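PDB 2WAN: pullulanase from Bacillus acidopullulyticus, which hydrolyses the alpha-1,6-glucosidic linkages of pullulan and probably the alpha-1,6 branch points of related starch-derived polysaccharides. Local coordinates for residues A[392-403]-A[511-519]; A[429-437]-A[772-781]. All coordinates share one frame; numbering follows the deposited sequence.

Contact 1 (A[392-403]-A[511-519]); sequences VDPYARAISVNA and PRNYNVPEG
N515, the turn D393–A396 and the R397 that follows it show how a buried amide can pin one loop to another. At N515, CB lies 3.6 Å from A396 O and also beside R397 NH1. N515 CG, set anti to the carbonyl carbon (chi1 -59°), is 3.4 Å from R397 NH1, and the guanidinium presents its edge to an amide plane turned 81° from its own. At the tip, N515 ND2 donates to P394 O (3.1 Å) in the carbonyl plane, on a lone pair, though the N-H is bent to 137°; OD1 is taken by S606. P394 O also accepts from a water held by Y514 N, while another water bridges R397 O and N515 O, 2.6 Å from N515 O. Further along, V516 sends CG2 against A396 O and CG1 against I399 CG1 (3.9 Å). At the far end A403 CB rests 3.5 Å from R512 NH2, N402 O lies over one face of that guanidinium, and E493 forms its salt bridge. The loop 392–403 follows strand 388–391 of the CBM48-type sheet, and 511–519 belongs to the catalytic domain. One bent amide bond and shared waters thus link main-chain oxygens across the domain junction, beside the V516–I399 apolar contact, consistent with a partly hydrated interface.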
loop_
_atom_site.group_PDB
_atom_site.type_symbol
_atom_site.label_atom_id
_atom_site.label_comp_id
_atom_site.label_asym_id
_atom_site.label_seq_id
_atom_site.Cartn_x
_atom_site.Cartn_y
_atom_site.Cartn_z
ATOM N N VAL A 392 -15.518 -9.386 17.885
ATOM C CA VAL A 392 -15.781 -10.238 16.726
ATOM C C VAL A 392 -14.439 -10.840 16.280
ATOM O O VAL A 392 -13.407 -10.156 16.256
ATOM C CB VAL A 392 -16.470 -9.427 15.583
ATOM C CG1 VAL A 392 -16.647 -10.293 14.294
ATOM C CG2 VAL A 392 -17.811 -8.873 16.046
ATOM N N ASP A 393 -14.451 -12.134 15.972
ATOM C CA ASP A 393 -13.291 -12.821 15.438
ATOM C C ASP A 393 -12.750 -12.081 14.197
ATOM O O ASP A 393 -13.477 -11.949 13.220
ATOM C CB ASP A 393 -13.715 -14.230 15.033
ATOM C CG ASP A 393 -12.543 -15.173 14.828
ATOM O OD1 ASP A 393 -11.433 -14.703 14.531
ATOM O OD2 ASP A 393 -12.736 -16.414 14.995
ATOM N N PRO A 394 -11.476 -11.621 14.227
ATOM C CA PRO A 394 -10.895 -10.989 13.026
ATOM C C PRO A 394 -10.918 -11.910 11.801
ATOM O O PRO A 394 -10.867 -11.428 10.659
ATOM C CB PRO A 394 -9.445 -10.710 13.449
ATOM C CG PRO A 394 -9.545 -10.482 14.924
ATOM C CD PRO A 394 -10.532 -11.560 15.364
ATOM N N TYR A 395 -10.991 -13.217 12.046
ATOM C CA TYR A 395 -11.047 -14.206 10.976
ATOM C C TYR A 395 -12.467 -14.639 10.578
ATOM O O TYR A 395 -12.595 -15.547 9.767
ATOM C CB TYR A 395 -10.212 -15.449 11.352
ATOM C CG TYR A 395 -8.720 -15.280 11.168
ATOM C CD1 TYR A 395 -7.958 -14.549 12.092
ATOM C CD2 TYR A 395 -8.063 -15.843 10.059
ATOM C CE1 TYR A 395 -6.571 -14.388 11.936
ATOM C CE2 TYR A 395 -6.672 -15.686 9.883
ATOM C CZ TYR A 395 -5.937 -14.959 10.839
ATOM O OH TYR A 395 -4.587 -14.767 10.673
ATOM N N ALA A 396 -13.515 -14.023 11.141
ATOM C CA ALA A 396 -14.892 -14.385 10.787
ATOM C C ALA A 396 -15.111 -14.212 9.282
ATOM O O ALA A 396 -14.615 -13.237 8.692
ATOM C CB ALA A 396 -15.907 -13.499 11.555
ATOM N N ARG A 397 -15.897 -15.126 8.693
ATOM C CA ARG A 397 -16.208 -15.097 7.267
ATOM C C ARG A 397 -17.590 -14.542 6.955
ATOM O O ARG A 397 -17.911 -14.328 5.783
ATOM C CB ARG A 397 -16.111 -16.496 6.644
ATOM C CG ARG A 397 -14.851 -17.290 6.973
ATOM C CD ARG A 397 -13.555 -16.471 6.831
ATOM N NE ARG A 397 -12.400 -17.375 6.748
ATOM C CZ ARG A 397 -11.132 -16.974 6.761
ATOM N NH1 ARG A 397 -10.831 -15.689 6.884
ATOM N NH2 ARG A 397 -10.153 -17.863 6.642
ATOM N N ALA A 398 -18.412 -14.367 7.991
ATOM C CA ALA A 398 -19.764 -13.809 7.889
ATOM C C ALA A 398 -20.098 -13.179 9.256
ATOM O O ALA A 398 -19.377 -13.416 10.244
ATOM C CB ALA A 398 -20.766 -14.900 7.525
ATOM N N ILE A 399 -21.139 -12.351 9.281
ATOM C CA ILE A 399 -21.484 -11.540 10.457
ATOM C C ILE A 399 -22.997 -11.376 10.653
ATOM O O ILE A 399 -23.790 -11.611 9.739
ATOM C CB ILE A 399 -20.869 -10.111 10.359
ATOM C CG1 ILE A 399 -21.206 -9.480 8.993
ATOM C CG2 ILE A 399 -19.361 -10.128 10.648
ATOM C CD1 ILE A 399 -20.861 -7.943 8.873
ATOM N N SER A 400 -23.397 -10.955 11.853
ATOM C CA SER A 400 -24.729 -10.413 12.029
ATOM C C SER A 400 -24.751 -9.067 11.310
ATOM O O SER A 400 -23.680 -8.534 10.967
ATOM C CB SER A 400 -25.010 -10.202 13.515
ATOM O OG SER A 400 -24.072 -9.291 14.058
ATOM N N VAL A 401 -25.950 -8.518 11.104
ATOM C CA VAL A 401 -26.092 -7.168 10.532
ATOM C C VAL A 401 -25.254 -6.202 11.368
ATOM O O VAL A 401 -25.332 -6.221 12.613
ATOM C CB VAL A 401 -27.577 -6.720 10.489
ATOM C CG1 VAL A 401 -27.717 -5.302 9.904
ATOM C CG2 VAL A 401 -28.387 -7.688 9.643
ATOM N N ASN A 402 -24.432 -5.385 10.695
ATOM C CA ASN A 402 -23.544 -4.408 11.368
ATOM C C ASN A 402 -22.434 -5.000 12.240
ATOM O O ASN A 402 -21.795 -4.286 13.043
ATOM C CB ASN A 402 -24.346 -3.367 12.165
ATOM C CG ASN A 402 -25.046 -2.348 11.273
ATOM O OD1 ASN A 402 -26.149 -1.869 11.598
ATOM N ND2 ASN A 402 -24.405 -1.988 10.170
ATOM N N ALA A 403 -22.192 -6.305 12.095
ATOM C CA ALA A 403 -21.079 -6.979 12.768
ATOM C C ALA A 403 -21.096 -6.839 14.289
ATOM O O ALA A 403 -20.047 -6.597 14.919
ATOM C CB ALA A 403 -19.715 -6.539 12.171
ATOM N N PRO A 511 -12.003 0.004 6.723
ATOM C CA PRO A 511 -12.321 -1.420 6.920
ATOM C C PRO A 511 -12.546 -1.821 8.383
ATOM O O PRO A 511 -11.928 -1.263 9.308
ATOM C CB PRO A 511 -11.091 -2.135 6.358
ATOM C CG PRO A 511 -9.991 -1.132 6.480
ATOM C CD PRO A 511 -10.622 0.190 6.227
ATOM N N ARG A 512 -13.432 -2.785 8.573
ATOM C CA ARG A 512 -13.738 -3.310 9.903
ATOM C C ARG A 512 -13.628 -4.831 9.952
ATOM O O ARG A 512 -13.056 -5.378 10.908
ATOM C CB ARG A 512 -15.150 -2.894 10.335
ATOM C CG ARG A 512 -15.562 -3.326 11.781
ATOM C CD ARG A 512 -16.981 -2.828 12.092
ATOM N NE ARG A 512 -17.951 -3.538 11.255
ATOM C CZ ARG A 512 -19.092 -3.041 10.803
ATOM N NH1 ARG A 512 -19.471 -1.806 11.112
ATOM N NH2 ARG A 512 -19.866 -3.796 10.043
ATOM N N ASN A 513 -14.213 -5.509 8.963
ATOM C CA ASN A 513 -14.172 -6.995 8.917
ATOM C C ASN A 513 -13.536 -7.438 7.596
ATOM O O ASN A 513 -14.200 -7.540 6.560
ATOM C CB ASN A 513 -15.567 -7.630 9.120
ATOM C CG ASN A 513 -16.292 -7.059 10.340
ATOM O OD1 ASN A 513 -16.116 -7.517 11.490
ATOM N ND2 ASN A 513 -17.085 -6.043 10.100
ATOM N N TYR A 514 -12.231 -7.675 7.640
ATOM C CA TYR A 514 -11.451 -7.856 6.409
ATOM C C TYR A 514 -11.839 -9.055 5.555
ATOM O O TYR A 514 -11.568 -9.064 4.349
ATOM C CB TYR A 514 -9.957 -7.924 6.719
ATOM C CG TYR A 514 -9.332 -6.591 7.095
ATOM C CD1 TYR A 514 -8.976 -5.660 6.109
ATOM C CD2 TYR A 514 -9.080 -6.278 8.428
ATOM C CE1 TYR A 514 -8.391 -4.449 6.443
ATOM C CE2 TYR A 514 -8.499 -5.055 8.775
ATOM C CZ TYR A 514 -8.158 -4.151 7.762
ATOM O OH TYR A 514 -7.579 -2.942 8.074
ATOM N N ASN A 515 -12.453 -10.069 6.166
ATOM C CA ASN A 515 -12.720 -11.327 5.462
ATOM C C ASN A 515 -14.193 -11.565 5.160
ATOM O O ASN A 515 -14.619 -12.699 4.904
ATOM C CB ASN A 515 -12.110 -12.471 6.267
ATOM C CG ASN A 515 -10.636 -12.275 6.431
ATOM O OD1 ASN A 515 -9.915 -12.203 5.428
ATOM N ND2 ASN A 515 -10.179 -12.111 7.668
ATOM N N VAL A 516 -14.951 -10.470 5.169
ATOM C CA VAL A 516 -16.405 -10.476 4.945
ATOM C C VAL A 516 -16.730 -9.482 3.817
ATOM O O VAL A 516 -16.207 -8.375 3.824
ATOM C CB VAL A 516 -17.186 -10.030 6.225
ATOM C CG1 VAL A 516 -18.702 -9.984 5.986
ATOM C CG2 VAL A 516 -16.832 -10.935 7.453
ATOM N N PRO A 517 -17.597 -9.873 2.849
ATOM C CA PRO A 517 -18.043 -8.933 1.820
ATOM C C PRO A 517 -18.914 -7.829 2.398
ATOM O O PRO A 517 -19.728 -8.083 3.298
ATOM C CB PRO A 517 -18.898 -9.813 0.890
ATOM C CG PRO A 517 -18.391 -11.204 1.117
ATOM C CD PRO A 517 -18.143 -11.226 2.604
ATOM N N GLU A 518 -18.746 -6.612 1.883
ATOM C CA GLU A 518 -19.603 -5.497 2.292
ATOM C C GLU A 518 -21.100 -5.805 2.117
ATOM O O GLU A 518 -21.549 -6.162 1.022
ATOM C CB GLU A 518 -19.223 -4.223 1.535
ATOM C CG GLU A 518 -20.181 -3.047 1.825
ATOM C CD GLU A 518 -20.232 -2.652 3.293
ATOM O OE1 GLU A 518 -19.205 -2.781 3.991
ATOM O OE2 GLU A 518 -21.315 -2.171 3.770
ATOM N N GLY A 519 -21.868 -5.614 3.191
ATOM C CA GLY A 519 -23.298 -5.948 3.187
ATOM C C GLY A 519 -24.161 -5.029 2.351
ATOM O O GLY A 519 -25.159 -5.460 1.759
HETATM O O HOH W 1 -13.480 -10.645 8.925
HETATM O O HOH W 2 -11.078 -8.555 10.204
HETATM O O HOH W 3 -16.237 -14.302 3.700
#

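Contact 2 (A[429-437]-A[772-781])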
loop_
_atom_site.group_PDB
_atom_site.type_symbol
_atom_site.label_atom_id
_atom_site.label_comp_id
_atom_site.label_asym_id
_atom_site.label_seq_id
_atom_site.Cartn_x
_atom_site.Cartn_y
_atom_site.Cartn_z
ATOM N N ASN A 429 1.461 -11.964 -17.953
ATOM C CA ASN A 429 2.241 -10.885 -17.365
ATOM C C ASN A 429 1.305 -9.721 -17.043
ATOM O O ASN A 429 0.327 -9.531 -17.755
ATOM C CB ASN A 429 3.332 -10.422 -18.344
ATOM C CG ASN A 429 4.350 -9.522 -17.686
ATOM O OD1 ASN A 429 4.138 -8.305 -17.525
ATOM N ND2 ASN A 429 5.459 -10.122 -17.250
ATOM N N PRO A 430 1.593 -8.949 -15.984
ATOM C CA PRO A 430 0.696 -7.806 -15.679
ATOM C C PRO A 430 0.501 -6.812 -16.824
ATOM O O PRO A 430 -0.567 -6.178 -16.899
ATOM C CB PRO A 430 1.380 -7.132 -14.498
ATOM C CG PRO A 430 2.037 -8.320 -13.774
ATOM C CD PRO A 430 2.546 -9.205 -14.875
ATOM N N VAL A 431 1.499 -6.673 -17.710
ATOM C CA VAL A 431 1.370 -5.735 -18.849
ATOM C C VAL A 431 0.270 -6.126 -19.841
ATOM O O VAL A 431 -0.066 -5.337 -20.733
ATOM C CB VAL A 431 2.702 -5.503 -19.632
ATOM C CG1 VAL A 431 3.795 -4.928 -18.701
ATOM C CG2 VAL A 431 3.197 -6.758 -20.357
ATOM N N ASP A 432 -0.287 -7.328 -19.669
ATOM C CA ASP A 432 -1.376 -7.830 -20.491
ATOM C C ASP A 432 -2.756 -7.435 -19.955
ATOM O O ASP A 432 -3.776 -7.784 -20.573
ATOM C CB ASP A 432 -1.303 -9.364 -20.607
ATOM C CG ASP A 432 -0.019 -9.830 -21.299
ATOM O OD1 ASP A 432 0.477 -9.102 -22.180
ATOM O OD2 ASP A 432 0.488 -10.901 -20.938
ATOM N N GLU A 433 -2.796 -6.727 -18.830
ATOM C CA GLU A 433 -4.090 -6.265 -18.287
ATOM C C GLU A 433 -4.390 -4.837 -18.723
ATOM O O GLU A 433 -3.482 -4.043 -18.897
ATOM C CB GLU A 433 -4.117 -6.350 -16.754
ATOM C CG GLU A 433 -4.007 -7.795 -16.243
ATOM C CD GLU A 433 -4.572 -8.016 -14.862
ATOM O OE1 GLU A 433 -4.707 -7.043 -14.088
ATOM O OE2 GLU A 433 -4.893 -9.193 -14.549
ATOM N N VAL A 434 -5.673 -4.549 -18.945
ATOM C CA VAL A 434 -6.159 -3.161 -19.053
ATOM C C VAL A 434 -7.200 -3.015 -17.951
ATOM O O VAL A 434 -8.309 -3.577 -18.035
ATOM C CB VAL A 434 -6.771 -2.836 -20.427
ATOM C CG1 VAL A 434 -7.058 -1.325 -20.494
ATOM C CG2 VAL A 434 -5.798 -3.204 -21.539
ATOM N N ILE A 435 -6.816 -2.267 -16.920
ATOM C CA ILE A 435 -7.523 -2.274 -15.644
ATOM C C ILE A 435 -8.552 -1.130 -15.607
ATOM O O ILE A 435 -8.233 0.010 -15.912
ATOM C CB ILE A 435 -6.518 -2.180 -14.464
ATOM C CG1 ILE A 435 -5.574 -3.393 -14.479
ATOM C CG2 ILE A 435 -7.263 -2.130 -13.131
ATOM C CD1 ILE A 435 -4.389 -3.286 -13.488
ATOM N N TYR A 436 -9.778 -1.450 -15.203
ATOM C CA TYR A 436 -10.893 -0.505 -15.201
ATOM C C TYR A 436 -11.428 -0.383 -13.777
ATOM O O TYR A 436 -12.032 -1.322 -13.254
ATOM C CB TYR A 436 -11.960 -1.060 -16.147
ATOM C CG TYR A 436 -13.211 -0.236 -16.401
ATOM C CD1 TYR A 436 -14.353 -0.422 -15.629
ATOM C CD2 TYR A 436 -13.272 0.659 -17.473
ATOM C CE1 TYR A 436 -15.533 0.288 -15.886
ATOM C CE2 TYR A 436 -14.446 1.381 -17.750
ATOM C CZ TYR A 436 -15.570 1.178 -16.970
ATOM O OH TYR A 436 -16.729 1.868 -17.261
ATOM N N GLU A 437 -11.186 0.763 -13.140
ATOM C CA GLU A 437 -11.602 0.968 -11.737
ATOM C C GLU A 437 -13.095 1.288 -11.621
ATOM O O GLU A 437 -13.600 2.180 -12.307
ATOM C CB GLU A 437 -10.791 2.096 -11.087
ATOM C CG GLU A 437 -11.069 2.265 -9.572
ATOM C CD GLU A 437 -10.259 3.428 -8.967
ATOM O OE1 GLU A 437 -10.090 4.474 -9.633
ATOM O OE2 GLU A 437 -9.816 3.303 -7.818
ATOM N N GLY A 772 4.115 -0.993 -20.122
ATOM C CA GLY A 772 3.657 -0.980 -18.737
ATOM C C GLY A 772 2.233 -1.502 -18.606
ATOM O O GLY A 772 1.712 -2.181 -19.516
ATOM N N VAL A 773 1.621 -1.213 -17.457
ATOM C CA VAL A 773 0.268 -1.697 -17.170
ATOM C C VAL A 773 -0.749 -0.562 -17.240
ATOM O O VAL A 773 -0.779 0.282 -16.350
ATOM C CB VAL A 773 0.161 -2.374 -15.778
ATOM C CG1 VAL A 773 -1.237 -3.017 -15.625
ATOM C CG2 VAL A 773 1.283 -3.432 -15.597
ATOM N N PRO A 774 -1.590 -0.537 -18.287
ATOM C CA PRO A 774 -2.520 0.596 -18.363
ATOM C C PRO A 774 -3.708 0.472 -17.401
ATOM O O PRO A 774 -4.327 -0.596 -17.307
ATOM C CB PRO A 774 -3.011 0.541 -19.812
ATOM C CG PRO A 774 -2.905 -0.922 -20.176
ATOM C CD PRO A 774 -1.627 -1.364 -19.505
ATOM N N PHE A 775 -4.062 1.585 -16.765
ATOM C CA PHE A 775 -5.158 1.631 -15.792
ATOM C C PHE A 775 -5.991 2.840 -16.152
ATOM O O PHE A 775 -5.430 3.892 -16.540
ATOM C CB PHE A 775 -4.549 1.834 -14.382
ATOM C CG PHE A 775 -5.551 2.212 -13.307
ATOM C CD1 PHE A 775 -6.025 1.255 -12.404
ATOM C CD2 PHE A 775 -5.986 3.530 -13.169
ATOM C CE1 PHE A 775 -6.916 1.613 -11.381
ATOM C CE2 PHE A 775 -6.882 3.889 -12.170
ATOM C CZ PHE A 775 -7.362 2.921 -11.281
ATOM N N MET A 776 -7.310 2.709 -16.021
ATOM C CA MET A 776 -8.204 3.867 -16.221
ATOM C C MET A 776 -9.286 3.893 -15.152
ATOM O O MET A 776 -9.751 2.831 -14.684
ATOM C CB MET A 776 -8.835 3.838 -17.622
ATOM C CG MET A 776 -9.743 2.621 -17.886
ATOM S SD MET A 776 -10.520 2.578 -19.506
ATOM C CE MET A 776 -11.732 3.897 -19.342
ATOM N N GLN A 777 -9.686 5.106 -14.766
ATOM C CA GLN A 777 -10.853 5.265 -13.907
ATOM C C GLN A 777 -12.099 4.935 -14.729
ATOM O O GLN A 777 -12.332 5.517 -15.783
ATOM C CB GLN A 777 -10.972 6.706 -13.395
ATOM C CG GLN A 777 -12.134 6.843 -12.381
ATOM C CD GLN A 777 -12.379 8.244 -11.841
ATOM O OE1 GLN A 777 -13.160 8.396 -10.901
ATOM N NE2 GLN A 777 -11.748 9.273 -12.432
ATOM N N GLY A 778 -12.899 3.986 -14.252
ATOM C CA GLY A 778 -14.125 3.621 -14.965
ATOM C C GLY A 778 -15.002 4.842 -15.217
ATOM O O GLY A 778 -15.196 5.673 -14.347
ATOM N N GLY A 779 -15.499 4.960 -16.435
ATOM C CA GLY A 779 -16.382 6.068 -16.779
ATOM C C GLY A 779 -15.671 7.168 -17.522
ATOM O O GLY A 779 -16.318 8.027 -18.096
ATOM N N GLU A 780 -14.341 7.153 -17.550
ATOM C CA GLU A 780 -13.635 8.196 -18.321
ATOM C C GLU A 780 -13.972 8.116 -19.820
ATOM O O GLU A 780 -13.939 9.139 -20.523
ATOM C CB GLU A 780 -12.112 8.136 -18.103
ATOM C CG GLU A 780 -11.620 8.376 -16.665
ATOM C CD GLU A 780 -11.977 9.743 -16.089
ATOM O OE1 GLU A 780 -13.176 10.067 -15.907
ATOM O OE2 GLU A 780 -11.025 10.471 -15.770
ATOM N N GLU A 781 -14.315 6.912 -20.288
ATOM C CA GLU A 781 -14.687 6.651 -21.690
ATOM C C GLU A 781 -16.020 7.311 -22.071
ATOM O O GLU A 781 -16.349 7.376 -23.247
ATOM C CB GLU A 781 -14.732 5.136 -21.956
ATOM C CG GLU A 781 -15.934 4.417 -21.320
ATOM C CD GLU A 781 -15.830 4.132 -19.811
ATOM O OE1 GLU A 781 -14.817 4.463 -19.143
ATOM O OE2 GLU A 781 -16.792 3.521 -19.304
HETATM O O HOH W 4 -15.042 4.737 -11.789
#
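Y436 OH donates to E781 OE2 over 2.6 Å, meeting the carboxylate on its syn side, while the other oxygen, OE1, accepts from G779 N. The two bonds hold the carboxylate between the tyrosine and the turn after strand 773–777, with F814 and F817 of helix 811–826 packed against E781. Between the strands themselves the parallel pairing is carried by main-chain bonds: I435 N to P774 O (3.0 Å, 176° at the hydrogen), M776 N to I435 O, E437 N to M776 O, and finally G778 N to E437 O at 2.7 Å, this last one more bent (132°).

Y436 CG stands anti to the backbone N (chi1 -177°), which lays the ring across G778: its CA sits over one ring face, 3.6 Å from the centroid, as a CH-pi contact that a residue lacking a side chain readily allows. M776 SD comes to the ring edge instead, 3.9 Å from Y436 CD2, a Met-aromatic contact. On the other face of the sheet, F775 CD1 meets I435 CG2 at 3.7 Å and F775 CZ meets E437 CB at 3.5 Å, while H735 N binds E437 OE1. Nearer the N-terminal ends of the strands, V773 CG1 packs on I435 CD1.

Y436, M776 and P774 thus face the helical layer, whereas I435, F775 and E437 look inward. Here the first and eighth strands pair to close the (beta/alpha)8 barrel of the alpha-amylase family.

The two contacts illustrate two scales of assembly in one chain: contact 2 closes the barrel on itself, whereas contact 1 joins a neighbouring beta domain to its periphery. Their centres lie 30 Å apart and their nearest atoms about 14 Å, so they do not touch. Along the sequence they interlock, 392–403, 429–437, 511–519, 772–781: the chain leaves the loop of contact 1, enters the first barrel strand, returns to contact 1, and only later supplies the eighth strand. In alpha-amylase relatives the active site lies at the C-terminal ends of the barrel strands, the end toward which E437 and Q777 lie.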